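Long-range contacts in jasmonate-induced oxygenase 2 (Arabidopsis thaliana, PDB 6LSV), which catalyses the iron- and 2-oxoglutarate-dependent 12-hydroxylation of the stress hormone jasmonate, with release of succinate and carbon dioxide: residues P46-E51 with M65-E70; T117-G122 with Y138-L143; I203-R208 with L297-N302. All blocks are in the same frame, centred on the assembly; numbering follows the deposited sequence.

How the contacts relate
All three contacts draw on one large mixed sheet. Contact 1 involves one of its outermost strands, 47-49, contact 2 includes the outermost strand at the other end, 120-122, and their centres lie about 32 Å apart, on opposite sides of the chain's centre. Contacts 2 and 3 are direct neighbours, because strand 137-144 of the former pairs with strand 204-212 of the latter; L141 O lies 2.9 Å from L207 N in a probable hydrogen bond. Both touch jasmonate, and contact 3 also reaches 2-oxoglutarate. In contact 3 the nearest atom of the F300 side chain is about 5 Å from the bound iron ion (FE). Contact 1 stays remote from these sites, its nearest atoms about 12 Å from those of contact 3.

Contact 1: P46-E51 with M65-E70; sequences PIIDLE and MARISE
I48 and I68 provide the apolar part of this contact, where the helix 65-70 packs against the edge strand 47-49. The methyl CG2 of I48 meets the terminal CD1 of I68 at 3.6 Å, and I48 CD1 lies 3.8 Å from I68 CG1. Both branches of I48 beyond CB are thus used, and the two side chains cross obliquely. In I68 the outer torsion is extended (chi2 175°), which carries CD1 forward to I48. Both residues are buried, with F78 touching I48 and N186 of helix 161-186 touching I68.

R67 lies alongside the strand without a hydrogen bond to it; its chain bends at chi3 (41°) and runs past I48 in the opposite direction. I48 CD1 lies at the edge of the guanidinium, near its plane, 4.0 Å from R67 NH2. The same NH2 approaches P46 CB at 3.7 Å and stands 3.1 Å from I47 O, but the angle is too poor for a hydrogen bond, and none joins the two segments.

The axes of strand 47-49 and helix 65-70 approach to 9.7 Å, their directions 139° apart. Strand 47-49 lies parallel to its neighbour 77-81, and helix 63-74 connects the two along the chain, which makes this the strand-to-helix packing of a beta-alpha-beta crossover at the edge of the main sheet.

Contact 2: T117-G122 with Y138-L143; sequences TYEGYG and YYFLHL. With JAA ({(1R,2R)-3-oxo-2-[(2Z)-pent-2-en-1-yl]cyclopentyl}acetic acid), chain D.
G120 pairs with F140 and G122 with Y138 as antiparallel hydrogen-bonded pairs, each closed by two N-H...O bonds, with the non-hydrogen-bonded pair Y121-Y139 between them. The straightest of the four runs from G122 N to Y138 O (2.8 Å, 172°).

The missing side chain of G122 makes room for the Y138 ring, which takes G122 CA over its face in a CH-pi contact, 3.8 Å from the centroid. A chi1 of 68° sets Y138 CG between its backbone N and carbonyl carbon, starting the ring over G122. On the other face of the sheet, the Y139 ring lies equally close over the CA of G120, a glycine that answers instead to its backbone angles (phi 119°). Y138 OH meets the edge of the Y118 ring, 3.4 Å from CD1, while the hydroxyl itself bonds to R124 O.

F140 and Y118 line the jasmonate pocket. JAA C06 lies over one face of the F140 ring, 3.7 Å from CZ, and Y118 CB comes as near to JAA C07. Y118 OH is bonded to R337 O. Farther along, the E119 carboxylate meets the edge of the H142 ring, OE2 being 3.5 Å from CD2, and a water links that OE2 to H142 N.

The chain turns a corner at Y121. Strand 137-144 lies between 120-122 and 204-212 in the main sheet, where R208 makes a cation-pi contact with Y138; W97 and F100 of helix 87-102 meet the Y139 ring.

Contact 3: I203-R208 with L297-N302; sequences IGACLR and LAFFYN. With JAA ({(1R,2R)-3-oxo-2-[(2Z)-pent-2-en-1-yl]cyclopentyl}acetic acid), chain D; AKG (2-oxoglutaric acid), chain C.
N302 N donates to G204 O at 2.8 Å in a nearly straight bond (169°), one of six backbone hydrogen bonds that join strands 204-208 and 297-302. They belong to three hydrogen-bonded antiparallel pairs, G204-N302, C206-F300 and R208-A298; the side chains of C206, R208, A298, F300 and N302 share one face.

That face looks onto the substrates. R208 reaches out with its chain extended, CG anti to the backbone N (chi1 157°), and its NH1 donates to the ketone O01 of jasmonate at 3.0 Å. This oxygen lies at the edge of the guanidinium, in its plane, while JAA C14 of the pentenyl chain lies over one face. N210 OD1 accepts from R208 NE and so helps to fix the group's rotation. F300 CE2 packs on R208 CB at 3.6 Å, and F300 CZ approaches JAA C09. C206 SG stands at the edge of the F300 ring in a sulfur-aromatic contact, and A298 CB is 3.7 Å from O1 of 2-oxoglutarate.

On the opposite face the packing is apolar. A205 CB touches F299 CZ at 3.9 Å, and helix 161-186 covers F299. At the I203 end of the pair, the I203 side chain crosses that of Y301 at about a right angle; Y301 OH bonds to Q195.

Such paired central strands, with substrate and cosubstrate held on one face near the iron, are characteristic of the double-stranded beta-helix core of 2-oxoglutarate-dependent dioxygenases.

Contact 1: P46-E51 with M65-E70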
loop_
_atom_site.group_PDB
_atom_site.type_symbol
_atom_site.label_atom_id
_atom_site.label_comp_id
_atom_site.label_asym_id
_atom_site.label_seq_id
_atom_site.Cartn_x
_atom_site.Cartn_y
_atom_site.Cartn_z
ATOM N N PRO A 46 11.831 -14.363 4.126
ATOM C CA PRO A 46 12.616 -14.413 5.367
ATOM C C PRO A 46 12.225 -13.287 6.312
ATOM O O PRO A 46 12.050 -12.137 5.902
ATOM C CB PRO A 46 14.063 -14.271 4.880
ATOM C CG PRO A 46 14.027 -14.683 3.434
ATOM C CD PRO A 46 12.682 -14.250 2.930
ATOM N N ILE A 47 12.085 -13.631 7.590
ATOM C CA ILE A 47 11.545 -12.714 8.586
ATOM C C ILE A 47 12.678 -12.053 9.354
ATOM O O ILE A 47 13.765 -12.616 9.531
ATOM C CB ILE A 47 10.575 -13.429 9.550
ATOM C CG1 ILE A 47 11.254 -14.636 10.200
ATOM C CG2 ILE A 47 9.301 -13.840 8.823
ATOM C CD1 ILE A 47 10.480 -15.204 11.368
ATOM N N ILE A 48 12.406 -10.840 9.825
ATOM C CA ILE A 48 13.341 -10.056 10.618
ATOM C C ILE A 48 12.779 -9.950 12.027
ATOM O O ILE A 48 11.656 -9.466 12.219
ATOM C CB ILE A 48 13.565 -8.662 10.011
ATOM C CG1 ILE A 48 13.813 -8.764 8.503
ATOM C CG2 ILE A 48 14.707 -7.954 10.716
ATOM C CD1 ILE A 48 15.156 -9.353 8.134
ATOM N N ASP A 49 13.552 -10.405 13.011
ATOM C CA ASP A 49 13.175 -10.263 14.414
ATOM C C ASP A 49 13.551 -8.856 14.860
ATOM O O ASP A 49 14.736 -8.517 14.946
ATOM C CB ASP A 49 13.859 -11.333 15.259
ATOM C CG ASP A 49 13.300 -11.421 16.665
ATOM O OD1 ASP A 49 12.522 -10.526 17.061
ATOM O OD2 ASP A 49 13.641 -12.390 17.376
ATOM N N LEU A 50 12.541 -8.035 15.144
ATOM C CA LEU A 50 12.740 -6.603 15.322
ATOM C C LEU A 50 13.133 -6.200 16.732
ATOM O O LEU A 50 13.750 -5.144 16.905
ATOM C CB LEU A 50 11.474 -5.840 14.938
ATOM C CG LEU A 50 11.212 -5.678 13.448
ATOM C CD1 LEU A 50 10.431 -4.395 13.204
ATOM C CD2 LEU A 50 12.514 -5.690 12.664
ATOM N N GLU A 51 12.793 -6.994 17.744
ATOM C CA GLU A 51 13.222 -6.633 19.089
ATOM C C GLU A 51 14.735 -6.700 19.271
ATOM O O GLU A 51 15.222 -6.356 20.355
ATOM C CB GLU A 51 12.521 -7.509 20.119
ATOM C CG GLU A 51 11.396 -6.798 20.818
ATOM C CD GLU A 51 10.297 -7.731 21.226
ATOM O OE1 GLU A 51 10.553 -8.952 21.332
ATOM O OE2 GLU A 51 9.181 -7.235 21.433
ATOM N N MET A 65 21.012 -6.562 9.874
ATOM C CA MET A 65 21.172 -5.258 9.248
ATOM C C MET A 65 21.644 -5.410 7.810
ATOM O O MET A 65 21.215 -4.663 6.924
ATOM C CB MET A 65 22.149 -4.403 10.053
ATOM C CG MET A 65 21.714 -2.963 10.197
ATOM S SD MET A 65 20.355 -2.781 11.360
ATOM C CE MET A 65 20.313 -0.996 11.513
ATOM N N ALA A 66 22.507 -6.394 7.555
ATOM C CA ALA A 66 22.881 -6.693 6.180
ATOM C C ALA A 66 21.706 -7.282 5.409
ATOM O O ALA A 66 21.521 -6.978 4.226
ATOM C CB ALA A 66 24.079 -7.641 6.154
ATOM N N ARG A 67 20.891 -8.113 6.065
ATOM C CA ARG A 67 19.758 -8.730 5.381
ATOM C C ARG A 67 18.679 -7.704 5.064
ATOM O O ARG A 67 18.129 -7.691 3.956
ATOM C CB ARG A 67 19.180 -9.866 6.223
ATOM C CG ARG A 67 20.095 -11.062 6.373
ATOM C CD ARG A 67 19.640 -11.926 7.532
ATOM N NE ARG A 67 18.185 -12.044 7.573
ATOM C CZ ARG A 67 17.534 -13.195 7.698
ATOM N NH1 ARG A 67 18.213 -14.330 7.797
ATOM N NH2 ARG A 67 16.206 -13.215 7.725
ATOM N N ILE A 68 18.355 -6.843 6.033
ATOM C CA ILE A 68 17.374 -5.786 5.803
ATOM C C ILE A 68 17.810 -4.905 4.640
ATOM O O ILE A 68 17.030 -4.618 3.722
ATOM C CB ILE A 68 17.178 -4.952 7.081
ATOM C CG1 ILE A 68 16.599 -5.801 8.213
ATOM C CG2 ILE A 68 16.289 -3.751 6.804
ATOM C CD1 ILE A 68 16.498 -5.040 9.513
ATOM N N SER A 69 19.068 -4.456 4.665
ATOM C CA SER A 69 19.572 -3.622 3.582
ATOM C C SER A 69 19.659 -4.403 2.279
ATOM O O SER A 69 19.428 -3.836 1.204
ATOM C CB SER A 69 20.937 -3.046 3.950
ATOM O OG SER A 69 21.715 -2.826 2.787
ATOM N N GLU A 70 19.976 -5.698 2.348
ATOM C CA GLU A 70 19.949 -6.515 1.140
ATOM C C GLU A 70 18.538 -6.609 0.568
ATOM O O GLU A 70 18.358 -6.617 -0.655
ATOM C CB GLU A 70 20.504 -7.907 1.431
ATOM C CG GLU A 70 21.201 -8.566 0.246
ATOM C CD GLU A 70 22.476 -7.846 -0.174
ATOM O OE1 GLU A 70 22.400 -6.951 -1.044
ATOM O OE2 GLU A 70 23.557 -8.180 0.363
#

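Contact 2: T117-G122 with Y138-L143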
loop_
_atom_site.group_PDB
_atom_site.type_symbol
_atom_site.label_atom_id
_atom_site.label_comp_id
_atom_site.label_asym_id
_atom_site.label_seq_id
_atom_site.Cartn_x
_atom_site.Cartn_y
_atom_site.Cartn_z
ATOM N N THR A 117 -10.495 13.743 -3.095
ATOM C CA THR A 117 -9.812 13.306 -1.884
ATOM C C THR A 117 -9.706 11.796 -1.754
ATOM O O THR A 117 -8.881 11.322 -0.961
ATOM C CB THR A 117 -10.507 13.851 -0.624
ATOM O OG1 THR A 117 -11.767 13.195 -0.443
ATOM C CG2 THR A 117 -10.724 15.356 -0.720
ATOM N N TYR A 118 -10.522 11.033 -2.489
ATOM C CA TYR A 118 -10.517 9.574 -2.479
ATOM C C TYR A 118 -10.917 9.008 -1.120
ATOM O O TYR A 118 -11.001 7.785 -0.959
ATOM C CB TYR A 118 -9.145 9.034 -2.898
ATOM C CG TYR A 118 -8.992 8.828 -4.388
ATOM C CD1 TYR A 118 -9.422 7.655 -4.993
ATOM C CD2 TYR A 118 -8.418 9.809 -5.191
ATOM C CE1 TYR A 118 -9.282 7.461 -6.359
ATOM C CE2 TYR A 118 -8.275 9.624 -6.556
ATOM C CZ TYR A 118 -8.706 8.448 -7.132
ATOM O OH TYR A 118 -8.563 8.260 -8.487
ATOM N N GLU A 119 -11.170 9.878 -0.142
ATOM C CA GLU A 119 -11.549 9.419 1.190
ATOM C C GLU A 119 -12.900 8.723 1.142
ATOM O O GLU A 119 -13.863 9.248 0.576
ATOM C CB GLU A 119 -11.613 10.593 2.168
ATOM C CG GLU A 119 -10.279 11.218 2.518
ATOM C CD GLU A 119 -10.446 12.561 3.205
ATOM O OE1 GLU A 119 -10.916 13.512 2.548
ATOM O OE2 GLU A 119 -10.118 12.666 4.405
ATOM N N GLY A 120 -12.969 7.532 1.736
ATOM C CA GLY A 120 -14.225 6.838 1.920
ATOM C C GLY A 120 -14.241 5.495 1.211
ATOM O O GLY A 120 -13.203 4.835 1.067
ATOM N N TYR A 121 -15.433 5.105 0.774
ATOM C CA TYR A 121 -15.689 3.795 0.190
ATOM C C TYR A 121 -15.486 3.876 -1.319
ATOM O O TYR A 121 -16.209 4.604 -2.009
ATOM C CB TYR A 121 -17.110 3.359 0.545
ATOM C CG TYR A 121 -17.583 2.055 -0.051
ATOM C CD1 TYR A 121 -16.842 0.888 0.094
ATOM C CD2 TYR A 121 -18.797 1.982 -0.721
ATOM C CE1 TYR A 121 -17.287 -0.309 -0.439
ATOM C CE2 TYR A 121 -19.252 0.793 -1.255
ATOM C CZ TYR A 121 -18.495 -0.349 -1.113
ATOM O OH TYR A 121 -18.946 -1.533 -1.648
ATOM N N GLY A 122 -14.499 3.133 -1.831
ATOM C CA GLY A 122 -14.124 3.226 -3.224
ATOM C C GLY A 122 -14.088 1.870 -3.904
ATOM O O GLY A 122 -13.998 0.825 -3.261
ATOM N N TYR A 138 -12.491 -1.014 -1.777
ATOM C CA TYR A 138 -11.525 -0.552 -0.794
ATOM C C TYR A 138 -12.114 0.602 0.002
ATOM O O TYR A 138 -13.121 1.204 -0.380
ATOM C CB TYR A 138 -10.208 -0.132 -1.461
ATOM C CG TYR A 138 -10.328 1.112 -2.311
ATOM C CD1 TYR A 138 -10.121 2.371 -1.763
ATOM C CD2 TYR A 138 -10.648 1.026 -3.662
ATOM C CE1 TYR A 138 -10.233 3.510 -2.533
ATOM C CE2 TYR A 138 -10.762 2.161 -4.443
ATOM C CZ TYR A 138 -10.554 3.403 -3.872
ATOM O OH TYR A 138 -10.668 4.545 -4.637
ATOM N N TYR A 139 -11.458 0.907 1.124
ATOM C CA TYR A 139 -11.741 2.091 1.920
ATOM C C TYR A 139 -10.451 2.866 2.130
ATOM O O TYR A 139 -9.381 2.278 2.293
ATOM C CB TYR A 139 -12.357 1.743 3.282
ATOM C CG TYR A 139 -13.197 2.861 3.846
ATOM C CD1 TYR A 139 -12.611 3.929 4.512
ATOM C CD2 TYR A 139 -14.575 2.860 3.694
ATOM C CE1 TYR A 139 -13.378 4.962 5.020
ATOM C CE2 TYR A 139 -15.350 3.886 4.197
ATOM C CZ TYR A 139 -14.748 4.932 4.857
ATOM O OH TYR A 139 -15.521 5.953 5.354
ATOM N N PHE A 140 -10.556 4.192 2.134
ATOM C CA PHE A 140 -9.388 5.053 2.275
ATOM C C PHE A 140 -9.694 6.163 3.270
ATOM O O PHE A 140 -10.770 6.767 3.219
ATOM C CB PHE A 140 -8.984 5.637 0.915
ATOM C CG PHE A 140 -7.778 6.530 0.963
ATOM C CD1 PHE A 140 -6.525 6.014 1.254
ATOM C CD2 PHE A 140 -7.897 7.887 0.704
ATOM C CE1 PHE A 140 -5.414 6.839 1.288
ATOM C CE2 PHE A 140 -6.790 8.715 0.740
ATOM C CZ PHE A 140 -5.548 8.192 1.032
ATOM N N LEU A 141 -8.755 6.418 4.181
ATOM C CA LEU A 141 -8.906 7.467 5.179
ATOM C C LEU A 141 -7.525 7.944 5.604
ATOM O O LEU A 141 -6.525 7.239 5.439
ATOM C CB LEU A 141 -9.713 6.984 6.399
ATOM C CG LEU A 141 -9.176 5.807 7.227
ATOM C CD1 LEU A 141 -8.272 6.269 8.372
ATOM C CD2 LEU A 141 -10.319 4.954 7.766
ATOM N N HIS A 142 -7.483 9.148 6.166
ATOM C CA HIS A 142 -6.249 9.740 6.660
ATOM C C HIS A 142 -6.140 9.576 8.172
ATOM O O HIS A 142 -7.143 9.582 8.889
ATOM C CB HIS A 142 -6.174 11.224 6.305
ATOM C CG HIS A 142 -5.939 11.490 4.851
ATOM N ND1 HIS A 142 -4.723 11.266 4.241
ATOM C CD2 HIS A 142 -6.761 11.964 3.886
ATOM C CE1 HIS A 142 -4.808 11.589 2.964
ATOM N NE2 HIS A 142 -6.034 12.016 2.722
ATOM N N LEU A 143 -4.904 9.429 8.649
ATOM C CA LEU A 143 -4.595 9.403 10.076
ATOM C C LEU A 143 -3.756 10.589 10.525
ATOM O O LEU A 143 -4.029 11.169 11.576
ATOM C CB LEU A 143 -3.865 8.108 10.443
ATOM C CG LEU A 143 -4.607 6.809 10.128
ATOM C CD1 LEU A 143 -3.622 5.733 9.709
ATOM C CD2 LEU A 143 -5.427 6.358 11.322
HETATM O O01 JAA D . -6.223 4.512 -2.726
HETATM O O02 JAA D . -1.799 8.788 -1.104
HETATM O O03 JAA D . -2.598 9.827 -2.838
HETATM C C04 JAA D . -3.805 6.845 -2.372
HETATM C C05 JAA D . -4.260 5.484 -3.136
HETATM C C06 JAA D . -5.002 7.807 -2.590
HETATM C C07 JAA D . -6.063 7.018 -2.992
HETATM C C08 JAA D . -5.544 5.463 -2.926
HETATM C C09 JAA D . -3.563 4.198 -2.510
HETATM C C10 JAA D . -2.613 7.404 -2.925
HETATM C C11 JAA D . -2.215 3.947 -3.187
HETATM C C12 JAA D . -2.320 8.748 -2.251
HETATM C C13 JAA D . -1.874 2.754 -3.639
HETATM C C14 JAA D . -2.816 1.560 -3.512
HETATM C C15 JAA D . -2.990 0.899 -4.880
HETATM O O HOH W 1 -10.054 10.461 6.020
#

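Contact 3: I203-R208 with L297-N302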
loop_
_atom_site.group_PDB
_atom_site.type_symbol
_atom_site.label_atom_id
_atom_site.label_comp_id
_atom_site.label_asym_id
_atom_site.label_seq_id
_atom_site.Cartn_x
_atom_site.Cartn_y
_atom_site.Cartn_z
ATOM N N ILE A 203 4.618 14.232 9.669
ATOM C CA ILE A 203 4.588 13.411 8.467
ATOM C C ILE A 203 3.134 13.164 8.089
ATOM O O ILE A 203 2.216 13.704 8.719
ATOM C CB ILE A 203 5.342 12.089 8.687
ATOM C CG1 ILE A 203 4.914 11.444 10.007
ATOM C CG2 ILE A 203 6.834 12.337 8.723
ATOM C CD1 ILE A 203 3.714 10.527 9.898
ATOM N N GLY A 204 2.917 12.338 7.075
ATOM C CA GLY A 204 1.582 11.930 6.668
ATOM C C GLY A 204 1.398 10.445 6.921
ATOM O O GLY A 204 2.337 9.658 6.767
ATOM N N ALA A 205 0.185 10.071 7.315
ATOM C CA ALA A 205 -0.155 8.675 7.552
ATOM C C ALA A 205 -1.585 8.461 7.100
ATOM O O ALA A 205 -2.495 9.137 7.587
ATOM C CB ALA A 205 0.002 8.303 9.029
ATOM N N CYS A 206 -1.784 7.542 6.166
ATOM C CA CYS A 206 -3.120 7.189 5.722
ATOM C C CYS A 206 -3.255 5.673 5.686
ATOM O O CYS A 206 -2.281 4.925 5.823
ATOM C CB CYS A 206 -3.455 7.823 4.361
ATOM S SG CYS A 206 -2.110 7.853 3.168
ATOM N N LEU A 207 -4.495 5.228 5.523
ATOM C CA LEU A 207 -4.850 3.823 5.605
ATOM C C LEU A 207 -5.771 3.489 4.446
ATOM O O LEU A 207 -6.741 4.209 4.191
ATOM C CB LEU A 207 -5.533 3.512 6.942
ATOM C CG LEU A 207 -5.993 2.067 7.133
ATOM C CD1 LEU A 207 -4.789 1.142 7.239
ATOM C CD2 LEU A 207 -6.896 1.936 8.357
ATOM N N ARG A 208 -5.453 2.414 3.733
ATOM C CA ARG A 208 -6.329 1.874 2.704
ATOM C C ARG A 208 -6.525 0.394 2.982
ATOM O O ARG A 208 -5.549 -0.359 3.058
ATOM C CB ARG A 208 -5.766 2.083 1.295
ATOM C CG ARG A 208 -6.335 1.084 0.296
ATOM C CD ARG A 208 -6.280 1.568 -1.135
ATOM N NE ARG A 208 -6.627 0.491 -2.059
ATOM C CZ ARG A 208 -7.049 0.678 -3.305
ATOM N NH1 ARG A 208 -7.182 1.907 -3.784
ATOM N NH2 ARG A 208 -7.341 -0.364 -4.072
ATOM N N LEU A 297 -4.745 -4.840 4.815
ATOM C CA LEU A 297 -4.667 -3.496 5.372
ATOM C C LEU A 297 -3.343 -2.871 4.959
ATOM O O LEU A 297 -2.274 -3.403 5.277
ATOM C CB LEU A 297 -4.803 -3.525 6.896
ATOM C CG LEU A 297 -6.198 -3.690 7.511
ATOM C CD1 LEU A 297 -6.786 -5.072 7.259
ATOM C CD2 LEU A 297 -6.147 -3.403 9.001
ATOM N N ALA A 298 -3.417 -1.745 4.255
ATOM C CA ALA A 298 -2.243 -1.041 3.753
ATOM C C ALA A 298 -2.113 0.280 4.500
ATOM O O ALA A 298 -2.909 1.201 4.290
ATOM C CB ALA A 298 -2.343 -0.814 2.247
ATOM N N PHE A 299 -1.111 0.367 5.366
ATOM C CA PHE A 299 -0.788 1.593 6.081
ATOM C C PHE A 299 0.327 2.313 5.333
ATOM O O PHE A 299 1.373 1.720 5.048
ATOM C CB PHE A 299 -0.371 1.272 7.517
ATOM C CG PHE A 299 0.123 2.457 8.299
ATOM C CD1 PHE A 299 1.475 2.760 8.344
ATOM C CD2 PHE A 299 -0.762 3.250 9.011
ATOM C CE1 PHE A 299 1.933 3.844 9.068
ATOM C CE2 PHE A 299 -0.311 4.335 9.736
ATOM C CZ PHE A 299 1.039 4.633 9.763
ATOM N N PHE A 300 0.097 3.582 5.007
ATOM C CA PHE A 300 1.043 4.382 4.238
ATOM C C PHE A 300 1.698 5.407 5.156
ATOM O O PHE A 300 1.006 6.210 5.791
ATOM C CB PHE A 300 0.352 5.079 3.066
ATOM C CG PHE A 300 -0.384 4.145 2.146
ATOM C CD1 PHE A 300 0.289 3.158 1.440
ATOM C CD2 PHE A 300 -1.754 4.261 1.984
ATOM C CE1 PHE A 300 -0.397 2.302 0.587
ATOM C CE2 PHE A 300 -2.439 3.415 1.136
ATOM C CZ PHE A 300 -1.759 2.433 0.436
ATOM N N TYR A 301 3.026 5.373 5.221
ATOM C CA TYR A 301 3.819 6.331 5.986
ATOM C C TYR A 301 4.502 7.261 4.989
ATOM O O TYR A 301 5.404 6.843 4.256
ATOM C CB TYR A 301 4.834 5.606 6.866
ATOM C CG TYR A 301 5.481 6.467 7.923
ATOM C CD1 TYR A 301 4.796 6.812 9.083
ATOM C CD2 TYR A 301 6.782 6.922 7.769
ATOM C CE1 TYR A 301 5.394 7.587 10.060
ATOM C CE2 TYR A 301 7.385 7.702 8.736
ATOM C CZ TYR A 301 6.686 8.033 9.878
ATOM O OH TYR A 301 7.286 8.810 10.841
ATOM N N ASN A 302 4.074 8.520 4.963
ATOM C CA ASN A 302 4.452 9.379 3.857
ATOM C C ASN A 302 5.178 10.626 4.341
ATOM O O ASN A 302 4.983 11.065 5.478
ATOM C CB ASN A 302 3.210 9.794 3.059
ATOM C CG ASN A 302 2.481 8.609 2.463
ATOM O OD1 ASN A 302 3.101 7.632 2.044
ATOM N ND2 ASN A 302 1.156 8.684 2.428
HETATM O O01 JAA D . -6.223 4.512 -2.726
HETATM O O02 JAA D . -1.799 8.788 -1.104
HETATM O O03 JAA D . -2.598 9.827 -2.838
HETATM C C04 JAA D . -3.805 6.845 -2.372
HETATM C C05 JAA D . -4.260 5.484 -3.136
HETATM C C06 JAA D . -5.002 7.807 -2.590
HETATM C C07 JAA D . -6.063 7.018 -2.992
HETATM C C08 JAA D . -5.544 5.463 -2.926
HETATM C C09 JAA D . -3.563 4.198 -2.510
HETATM C C10 JAA D . -2.613 7.404 -2.925
HETATM C C11 JAA D . -2.215 3.947 -3.187
HETATM C C12 JAA D . -2.320 8.748 -2.251
HETATM C C13 JAA D . -1.874 2.754 -3.639
HETATM C C14 JAA D . -2.816 1.560 -3.512
HETATM C C15 JAA D . -2.990 0.899 -4.880
HETATM C C1 AKG C . -1.949 -2.411 -1.387
HETATM O O1 AKG C . -0.909 -1.809 -1.021
HETATM O O2 AKG C . -3.029 -1.766 -1.493
HETATM C C2 AKG C . -1.879 -3.905 -1.721
HETATM O O5 AKG C . -1.181 -4.256 -2.612
HETATM C C3 AKG C . -2.680 -4.956 -0.939
HETATM C C4 AKG C . -1.841 -6.231 -0.807
HETATM C C5 AKG C . -2.718 -7.431 -0.443
HETATM O O3 AKG C . -2.251 -8.394 0.220
HETATM O O4 AKG C . -3.917 -7.453 -0.815
#